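Local atomic coordinates of oxalate--CoA ligase (PDB entry 5IE2), a protein that belongs to the ANL superfamily of AMP-binding enzymes and holds adenosine-5'-triphosphate in a pocket lined by residues from both its N-terminal and C-terminal regions. Residues Phe167-Ser171 with Met314-Thr318. Numbering follows the deposited sequence.
Sequences FLHTS and MTEAT. With ATP (adenosine-5'-triphosphate), chain C.
T315, T170 and L168 contribute most of the 166 Å² buried where the end of strand 164-169 meets the turn between strands 308-314 and 319-323. Residues 167-169 are extended (phi/psi F167 -131/126, L168 -137/162, H169 -111/153), and T170 (-71/159) leads into a bend at S171 (-64/-11). Opposite, M314 is still extended, T315 and E316 form a 3-10 turn (-58/-42, -66/-18), and T318 turns left-handed (51/50); A317 N to M314 O (3.1 Å) and T318 N to T315 O (3.0 Å) close it. T170 and T315 set the register, with CA atoms 6.3 Å apart.

T315 points its CA-to-CB bond toward the strand, and its m rotamer sets CG2 4.0 Å from L168 CB; the L168 CA-to-CB bond also points toward the other segment. T170, in p, brings CG2 4.2 Å from T315 CB and 3.7 Å from E316 OE2. That carboxylate oxygen hydrogen-bonds Y374, and a magnesium ion lies about 4 Å from the E316 side chain. V180 packs on T170 and T315, and V215 on L168 and T315, continuing the apolar surface.

The same residues line the nucleotide site. T170 OG1 donates to ATP O2G (2.9 Å) and is also hydrogen-bonded with K178 N; S171 OG donates to ATP O2A (2.9 Å), and T315 N to ATP O1A (2.9 Å, 168°). T170-S171 opens the Ser/Thr/Gly-rich phosphate-binding loop of ANL enzymes, and 314-316 belongs to their conserved Thr-Glu motif. Thus van der Waals packing joins the segments directly, while T170 OG1 at the gamma phosphate and S171 OG and T315 N at the alpha phosphate converge on one triphosphate.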
loop_
_atom_site.group_PDB
_atom_site.type_symbol
_atom_site.label_atom_id
_atom_site.label_comp_id
_atom_site.label_asym_id
_atom_site.label_seq_id
_atom_site.Cartn_x
_atom_site.Cartn_y
_atom_site.Cartn_z
ATOM N N PHE A 167 9.999 4.606 8.464
ATOM C CA PHE A 167 10.482 3.291 8.842
ATOM C C PHE A 167 9.236 2.426 8.957
ATOM O O PHE A 167 8.324 2.820 9.677
ATOM C CB PHE A 167 11.232 3.312 10.177
ATOM C CG PHE A 167 11.730 1.946 10.601
ATOM C CD1 PHE A 167 12.882 1.422 10.051
ATOM C CD2 PHE A 167 11.037 1.193 11.539
ATOM C CE1 PHE A 167 13.345 0.146 10.433
ATOM C CE2 PHE A 167 11.504 -0.095 11.946
ATOM C CZ PHE A 167 12.643 -0.590 11.413
ATOM N N LEU A 168 9.226 1.296 8.240
ATOM C CA LEU A 168 8.085 0.356 8.132
ATOM C C LEU A 168 8.610 -1.061 8.243
ATOM O O LEU A 168 9.808 -1.299 8.078
ATOM C CB LEU A 168 7.355 0.496 6.778
ATOM C CG LEU A 168 6.678 1.827 6.586
ATOM C CD1 LEU A 168 6.188 1.973 5.173
ATOM C CD2 LEU A 168 5.537 1.899 7.581
ATOM N N HIS A 169 7.710 -1.997 8.528
ATOM C CA HIS A 169 8.020 -3.414 8.409
ATOM C C HIS A 169 7.224 -3.967 7.247
ATOM O O HIS A 169 6.190 -3.420 6.874
ATOM C CB HIS A 169 7.686 -4.178 9.685
ATOM C CG HIS A 169 8.774 -4.129 10.703
ATOM N ND1 HIS A 169 8.924 -3.080 11.591
ATOM C CD2 HIS A 169 9.812 -4.975 10.940
ATOM C CE1 HIS A 169 9.988 -3.303 12.353
ATOM N NE2 HIS A 169 10.540 -4.448 11.983
ATOM N N THR A 170 7.731 -5.023 6.634
ATOM C CA THR A 170 6.977 -5.695 5.573
ATOM C C THR A 170 5.759 -6.468 6.131
ATOM O O THR A 170 5.706 -6.736 7.330
ATOM C CB THR A 170 7.865 -6.623 4.799
ATOM O OG1 THR A 170 8.544 -7.498 5.712
ATOM C CG2 THR A 170 8.886 -5.785 3.996
ATOM N N SER A 171 4.766 -6.762 5.279
ATOM C CA SER A 171 3.487 -7.348 5.716
ATOM C C SER A 171 3.558 -8.766 6.353
ATOM O O SER A 171 2.564 -9.216 6.918
ATOM C CB SER A 171 2.511 -7.386 4.528
ATOM O OG SER A 171 2.118 -6.072 4.135
ATOM N N MET A 314 6.030 -2.520 -3.652
ATOM C CA MET A 314 6.427 -3.205 -2.419
ATOM C C MET A 314 7.066 -2.208 -1.477
ATOM O O MET A 314 7.530 -1.135 -1.882
ATOM C CB MET A 314 7.376 -4.388 -2.741
ATOM C CG MET A 314 8.787 -3.969 -3.222
ATOM S SD MET A 314 9.668 -5.426 -3.869
ATOM C CE MET A 314 9.588 -6.637 -2.534
ATOM N N THR A 315 7.079 -2.543 -0.192
ATOM C CA THR A 315 7.584 -1.623 0.801
ATOM C C THR A 315 9.039 -1.227 0.489
ATOM O O THR A 315 9.395 -0.087 0.659
ATOM C CB THR A 315 7.521 -2.271 2.222
ATOM O OG1 THR A 315 6.169 -2.629 2.501
ATOM C CG2 THR A 315 7.978 -1.302 3.288
ATOM N N GLU A 316 9.852 -2.192 0.084
ATOM C CA GLU A 316 11.285 -1.919 -0.178
ATOM C C GLU A 316 11.569 -0.981 -1.361
ATOM O O GLU A 316 12.680 -0.436 -1.490
ATOM C CB GLU A 316 12.037 -3.233 -0.442
ATOM C CG GLU A 316 12.200 -4.138 0.750
ATOM C CD GLU A 316 11.054 -5.183 0.832
ATOM O OE1 GLU A 316 9.914 -4.859 0.438
ATOM O OE2 GLU A 316 11.334 -6.326 1.281
ATOM N N ALA A 317 10.577 -0.823 -2.225
ATOM C CA ALA A 317 10.657 0.081 -3.391
ATOM C C ALA A 317 9.968 1.419 -3.075
ATOM O O ALA A 317 9.674 2.173 -3.986
ATOM C CB ALA A 317 9.950 -0.615 -4.627
ATOM N N THR A 318 9.655 1.676 -1.798
ATOM C CA THR A 318 8.824 2.855 -1.427
ATOM C C THR A 318 7.535 2.819 -2.318
ATOM O O THR A 318 7.145 3.806 -2.939
ATOM C CB THR A 318 9.619 4.206 -1.563
ATOM O OG1 THR A 318 10.869 4.007 -0.905
ATOM C CG2 THR A 318 8.905 5.374 -0.825
HETATM P PG ATP C . 6.750 -9.848 3.396
HETATM O O1G ATP C . 6.765 -11.278 2.855
HETATM O O2G ATP C . 6.894 -9.777 4.875
HETATM O O3G ATP C . 7.773 -8.973 2.677
HETATM P PB ATP C . 4.796 -8.666 1.629
HETATM O O1B ATP C . 3.314 -8.899 1.439
HETATM O O2B ATP C . 5.781 -9.148 0.625
HETATM O O3B ATP C . 5.282 -9.196 3.104
HETATM P PA ATP C . 4.481 -5.822 0.897
HETATM O O1A ATP C . 5.719 -4.972 0.642
HETATM O O2A ATP C . 3.310 -5.228 1.577
HETATM O O3A ATP C . 4.952 -7.050 1.831
HETATM O "O5'" ATP C . 4.067 -6.540 -0.474
HETATM C "C5'" ATP C . 4.842 -6.470 -1.696
HETATM C "C4'" ATP C . 4.534 -7.762 -2.474
HETATM O "O4'" ATP C . 3.166 -7.722 -2.925
HETATM C "C3'" ATP C . 5.287 -7.849 -3.765
HETATM O "O3'" ATP C . 6.602 -8.344 -3.523
HETATM C "C2'" ATP C . 4.451 -8.812 -4.582
HETATM O "O2'" ATP C . 4.657 -10.146 -4.091
HETATM C "C1'" ATP C . 3.066 -8.426 -4.149
HETATM N N9 ATP C . 2.393 -7.530 -5.120
HETATM C C8 ATP C . 2.336 -6.192 -5.122
HETATM N N7 ATP C . 1.585 -5.774 -6.188
HETATM C C5 ATP C . 1.155 -6.903 -6.840
HETATM C C6 ATP C . 0.311 -7.180 -8.025
HETATM N N6 ATP C . -0.277 -6.141 -8.707
HETATM N N1 ATP C . 0.114 -8.481 -8.342
HETATM C C2 ATP C . 0.660 -9.494 -7.630
HETATM N N3 ATP C . 1.449 -9.318 -6.539
HETATM C C4 ATP C . 1.696 -8.041 -6.129
#